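Local structure of PTS-dependent dihydroxyacetone kinase operon regulatory protein (Escherichia coli, 4LRZ) at residues V216-I228 / A240-L252. The protein activates transcription of the dhaKLM operon from a sigma-70 promoter and represses its own expression, this chain probably being its sensor region. Numbering follows the deposited sequence.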
loop_
_atom_site.group_PDB
_atom_site.type_symbol
_atom_site.label_atom_id
_atom_site.label_comp_id
_atom_site.label_asym_id
_atom_site.label_seq_id
_atom_site.Cartn_x
_atom_site.Cartn_y
_atom_site.Cartn_z
ATOM N N VAL F 216 -10.808 21.378 -23.526
ATOM C CA VAL F 216 -10.248 21.527 -22.184
ATOM C C VAL F 216 -8.736 21.419 -22.083
ATOM O O VAL F 216 -8.100 20.584 -22.747
ATOM C CB VAL F 216 -11.019 20.742 -21.031
ATOM C CG1 VAL F 216 -12.051 19.796 -21.563
ATOM C CG2 VAL F 216 -10.063 20.086 -20.000
ATOM N N ILE F 217 -8.179 22.297 -21.259
ATOM C CA ILE F 217 -6.771 22.332 -20.958
ATOM C C ILE F 217 -6.711 22.424 -19.453
ATOM O O ILE F 217 -7.479 23.170 -18.843
ATOM C CB ILE F 217 -6.138 23.587 -21.582
ATOM C CG1 ILE F 217 -6.010 23.404 -23.080
ATOM C CG2 ILE F 217 -4.738 23.808 -21.090
ATOM C CD1 ILE F 217 -6.499 24.600 -23.855
ATOM N N SER F 218 -5.822 21.668 -18.835
ATOM C CA SER F 218 -5.709 21.718 -17.399
ATOM C C SER F 218 -4.284 21.649 -16.945
ATOM O O SER F 218 -3.491 20.819 -17.439
ATOM C CB SER F 218 -6.493 20.594 -16.770
ATOM O OG SER F 218 -6.387 20.637 -15.354
ATOM N N TRP F 219 -3.954 22.495 -15.979
ATOM C CA TRP F 219 -2.601 22.490 -15.460
ATOM C C TRP F 219 -2.465 22.449 -13.930
ATOM O O TRP F 219 -3.421 22.694 -13.176
ATOM C CB TRP F 219 -1.757 23.599 -16.105
ATOM C CG TRP F 219 -2.192 24.977 -15.776
ATOM C CD1 TRP F 219 -1.738 25.749 -14.748
ATOM C CD2 TRP F 219 -3.180 25.765 -16.460
ATOM N NE1 TRP F 219 -2.367 26.965 -14.752
ATOM C CE2 TRP F 219 -3.261 27.004 -15.787
ATOM C CE3 TRP F 219 -3.998 25.546 -17.579
ATOM C CZ2 TRP F 219 -4.112 28.033 -16.201
ATOM C CZ3 TRP F 219 -4.853 26.558 -17.987
ATOM C CH2 TRP F 219 -4.905 27.791 -17.294
ATOM N N ASP F 220 -1.234 22.141 -13.532
ATOM C CA ASP F 220 -0.717 21.921 -12.178
ATOM C C ASP F 220 -0.556 23.188 -11.373
ATOM O O ASP F 220 -0.547 24.249 -11.967
ATOM C CB ASP F 220 0.729 21.406 -12.344
ATOM C CG ASP F 220 0.871 20.070 -11.820
ATOM O OD1 ASP F 220 1.929 19.441 -11.933
ATOM O OD2 ASP F 220 -0.130 19.649 -11.239
ATOM N N GLU F 221 -0.353 23.066 -10.052
ATOM C CA GLU F 221 0.074 24.226 -9.207
ATOM C C GLU F 221 1.526 24.553 -9.499
ATOM O O GLU F 221 2.039 25.576 -9.063
ATOM C CB GLU F 221 -0.059 23.970 -7.693
ATOM C CG GLU F 221 0.984 22.999 -7.104
ATOM C CD GLU F 221 0.636 21.509 -7.341
ATOM O OE1 GLU F 221 -0.413 21.208 -7.964
ATOM O OE2 GLU F 221 1.405 20.632 -6.908
ATOM N N GLN F 222 2.177 23.645 -10.213
ATOM C CA GLN F 222 3.541 23.818 -10.648
ATOM C C GLN F 222 3.615 24.382 -12.055
ATOM O O GLN F 222 4.701 24.518 -12.577
ATOM C CB GLN F 222 4.270 22.476 -10.615
ATOM C CG GLN F 222 4.447 21.893 -9.201
ATOM C CD GLN F 222 5.512 22.637 -8.373
ATOM O OE1 GLN F 222 6.675 22.237 -8.346
ATOM N NE2 GLN F 222 5.114 23.724 -7.714
ATOM N N GLY F 223 2.489 24.671 -12.697
ATOM C CA GLY F 223 2.508 25.173 -14.084
ATOM C C GLY F 223 2.493 24.146 -15.226
ATOM O O GLY F 223 2.452 24.529 -16.395
ATOM N N ASN F 224 2.507 22.852 -14.896
ATOM C CA ASN F 224 2.599 21.757 -15.879
ATOM C C ASN F 224 1.260 21.193 -16.341
ATOM O O ASN F 224 0.379 20.862 -15.520
ATOM C CB ASN F 224 3.430 20.643 -15.296
ATOM C CG ASN F 224 4.807 21.097 -15.014
ATOM O OD1 ASN F 224 5.343 21.906 -15.775
ATOM N ND2 ASN F 224 5.386 20.646 -13.901
ATOM N N LEU F 225 1.116 21.110 -17.659
ATOM C CA LEU F 225 -0.144 20.762 -18.296
ATOM C C LEU F 225 -0.432 19.299 -17.967
ATOM O O LEU F 225 0.464 18.442 -18.098
ATOM C CB LEU F 225 -0.003 20.971 -19.808
ATOM C CG LEU F 225 -1.193 20.528 -20.635
ATOM C CD1 LEU F 225 -2.022 21.766 -20.869
ATOM C CD2 LEU F 225 -0.772 20.016 -21.926
ATOM N N GLN F 226 -1.641 19.024 -17.471
ATOM C CA GLN F 226 -1.977 17.673 -17.041
ATOM C C GLN F 226 -2.826 16.962 -18.063
ATOM O O GLN F 226 -2.684 15.748 -18.219
ATOM C CB GLN F 226 -2.665 17.623 -15.648
ATOM C CG GLN F 226 -1.782 18.155 -14.530
ATOM C CD GLN F 226 -0.456 17.427 -14.469
ATOM O OE1 GLN F 226 0.591 18.001 -14.827
ATOM N NE2 GLN F 226 -0.481 16.142 -14.060
ATOM N N PHE F 227 -3.732 17.689 -18.707
ATOM C CA PHE F 227 -4.548 17.125 -19.767
ATOM C C PHE F 227 -5.037 18.178 -20.737
ATOM O O PHE F 227 -5.180 19.364 -20.372
ATOM C CB PHE F 227 -5.724 16.248 -19.279
ATOM C CG PHE F 227 -6.581 16.849 -18.162
ATOM C CD1 PHE F 227 -7.695 17.640 -18.455
ATOM C CD2 PHE F 227 -6.334 16.498 -16.819
ATOM C CE1 PHE F 227 -8.528 18.147 -17.417
ATOM C CE2 PHE F 227 -7.115 16.991 -15.773
ATOM C CZ PHE F 227 -8.226 17.819 -16.066
ATOM N N ILE F 228 -5.270 17.729 -21.965
ATOM C CA ILE F 228 -5.832 18.543 -23.037
ATOM C C ILE F 228 -6.581 17.604 -23.978
ATOM O O ILE F 228 -6.064 16.544 -24.341
ATOM C CB ILE F 228 -4.708 19.323 -23.788
ATOM C CG1 ILE F 228 -5.293 20.255 -24.836
ATOM C CG2 ILE F 228 -3.683 18.365 -24.451
ATOM C CD1 ILE F 228 -4.243 21.179 -25.470
ATOM N N ALA F 240 -1.063 17.785 -29.902
ATOM C CA ALA F 240 -2.029 16.934 -29.212
ATOM C C ALA F 240 -1.446 15.922 -28.196
ATOM O O ALA F 240 -2.164 15.518 -27.282
ATOM C CB ALA F 240 -2.920 16.201 -30.269
ATOM N N THR F 241 -0.173 15.525 -28.389
ATOM C CA THR F 241 0.541 14.555 -27.546
ATOM C C THR F 241 1.848 15.074 -26.885
ATOM O O THR F 241 2.297 14.498 -25.885
ATOM C CB THR F 241 0.879 13.194 -28.288
ATOM O OG1 THR F 241 2.048 13.351 -29.104
ATOM C CG2 THR F 241 -0.306 12.656 -29.123
ATOM N N ALA F 242 2.475 16.123 -27.407
ATOM C CA ALA F 242 3.739 16.563 -26.794
ATOM C C ALA F 242 3.598 17.703 -25.786
ATOM O O ALA F 242 4.593 18.082 -25.142
ATOM C CB ALA F 242 4.746 16.934 -27.824
ATOM N N SER F 243 2.390 18.255 -25.664
ATOM C CA SER F 243 2.157 19.371 -24.749
ATOM C C SER F 243 2.099 18.902 -23.291
ATOM O O SER F 243 2.617 19.589 -22.389
ATOM C CB SER F 243 0.843 20.090 -25.083
ATOM O OG SER F 243 0.829 20.591 -26.406
ATOM N N GLN F 244 1.468 17.735 -23.075
ATOM C CA GLN F 244 1.184 17.243 -21.739
ATOM C C GLN F 244 2.470 17.034 -20.911
ATOM O O GLN F 244 3.460 16.562 -21.415
ATOM C CB GLN F 244 0.253 16.025 -21.776
ATOM C CG GLN F 244 0.315 15.271 -23.051
ATOM C CD GLN F 244 -0.755 15.687 -24.062
ATOM O OE1 GLN F 244 -1.908 15.255 -23.996
ATOM N NE2 GLN F 244 -0.361 16.504 -25.006
ATOM N N GLY F 245 2.454 17.455 -19.656
ATOM C CA GLY F 245 3.645 17.383 -18.845
ATOM C C GLY F 245 4.660 18.501 -19.058
ATOM O O GLY F 245 5.714 18.490 -18.429
ATOM N N ARG F 246 4.379 19.453 -19.945
ATOM C CA ARG F 246 5.259 20.626 -20.110
ATOM C C ARG F 246 4.626 21.880 -19.510
ATOM O O ARG F 246 3.388 21.974 -19.355
ATOM C CB ARG F 246 5.563 20.914 -21.568
ATOM C CG ARG F 246 5.962 19.710 -22.387
ATOM C CD ARG F 246 7.167 19.997 -23.289
ATOM N NE ARG F 246 7.074 21.246 -24.054
ATOM C CZ ARG F 246 7.982 22.232 -24.027
ATOM N NH1 ARG F 246 9.064 22.137 -23.261
ATOM N NH2 ARG F 246 7.808 23.324 -24.767
ATOM N N ALA F 247 5.487 22.829 -19.177
ATOM C CA ALA F 247 5.060 24.125 -18.673
ATOM C C ALA F 247 4.071 24.763 -19.635
ATOM O O ALA F 247 4.313 24.871 -20.850
ATOM C CB ALA F 247 6.259 25.037 -18.441
ATOM N N ILE F 248 2.942 25.165 -19.092
ATOM C CA ILE F 248 1.960 25.863 -19.892
ATOM C C ILE F 248 2.467 27.242 -20.381
ATOM O O ILE F 248 2.072 27.699 -21.455
ATOM C CB ILE F 248 0.582 25.942 -19.180
ATOM C CG1 ILE F 248 -0.482 26.321 -20.210
ATOM C CG2 ILE F 248 0.642 26.921 -17.992
ATOM C CD1 ILE F 248 -1.692 25.468 -20.235
ATOM N N THR F 249 3.362 27.879 -19.615
ATOM C CA THR F 249 3.900 29.184 -20.016
ATOM C C THR F 249 4.643 29.027 -21.330
ATOM O O THR F 249 4.487 29.855 -22.231
ATOM C CB THR F 249 4.849 29.850 -18.966
ATOM O OG1 THR F 249 5.872 28.925 -18.566
ATOM C CG2 THR F 249 4.065 30.399 -17.734
ATOM N N GLU F 250 5.431 27.958 -21.459
ATOM C CA GLU F 250 6.113 27.702 -22.728
ATOM C C GLU F 250 5.261 26.960 -23.764
ATOM O O GLU F 250 5.769 26.530 -24.791
ATOM C CB GLU F 250 7.504 27.071 -22.533
ATOM C CG GLU F 250 7.558 25.728 -21.825
ATOM C CD GLU F 250 8.849 25.564 -21.012
ATOM O OE1 GLU F 250 9.476 24.482 -21.100
ATOM O OE2 GLU F 250 9.238 26.524 -20.293
ATOM N N LEU F 251 3.962 26.835 -23.519
ATOM C CA LEU F 251 3.091 26.257 -24.536
ATOM C C LEU F 251 2.326 27.315 -25.306
ATOM O O LEU F 251 2.333 27.315 -26.532
ATOM C CB LEU F 251 2.156 25.203 -23.958
ATOM C CG LEU F 251 2.859 23.855 -23.737
ATOM C CD1 LEU F 251 1.989 22.921 -22.917
ATOM C CD2 LEU F 251 3.307 23.201 -25.058
ATOM N N LEU F 252 1.682 28.223 -24.588
ATOM C CA LEU F 252 0.961 29.314 -25.230
ATOM C C LEU F 252 0.992 30.570 -24.374
ATOM O O LEU F 252 1.230 30.494 -23.164
ATOM C CB LEU F 252 -0.481 28.899 -25.580
ATOM C CG LEU F 252 -1.620 28.963 -24.566
ATOM C CD1 LEU F 252 -2.813 28.294 -25.181
ATOM C CD2 LEU F 252 -1.261 28.277 -23.256
#
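Three backbone hydrogen bonds join Gly223 and Leu225 to the loop at Gly245-Ile248. Ile248 N reaches Gly223 O at 2.8 Å in a nearly straight bond (N-H...O angle 176°), and Leu225 N reaches Arg246 O at 3.0 Å. These two flank a single beta bridge, Asn224 opposite Ala247, with CA atoms 4.4 Å apart. The third, Gly245 N to Leu225 O (2.7 Å), extends the pairing past the bridge. A type II turn from Ser243 to Arg246 presents Gly245 N, and the positive phi of Gly245 suits glycine.

Ile248 points toward the strands and makes contact with both its branches. CG2 sits over one face of the Trp219 indole, 4.1 Å from the centroid of the five-membered ring and 10° off its normal, a CH-pi contact. CG1 stands anti to the backbone N (chi1 -164°), carrying CD1 to Trp219 CE3 at 3.5 Å and to Ile217 CG2 and Leu225 CD1. Within this PAS domain, strand 225-228 lies at one edge of the five-stranded antiparallel sheet (order 2-1-5-4-3), with 215-219 beside it, and the loop between helices 230-235 and 256-264 packs against them; Phe299 of strand 296-304 also meets the Trp219 ring. An alanine in place of Trp219 would probably leave Ile248 CG2 without its aromatic face and open a gap beside CD1.

Farther along, Leu225 CD2 presses on the Ser243-Gln244 peptide, 3.4 Å from Gln244 N, and also meets Leu251 CD1. Ile228 CG2 lies against the Gln244 amide, 3.6 Å from OE1, while Gln244 NE2 makes a weak hydrogen bond to Ala240 O.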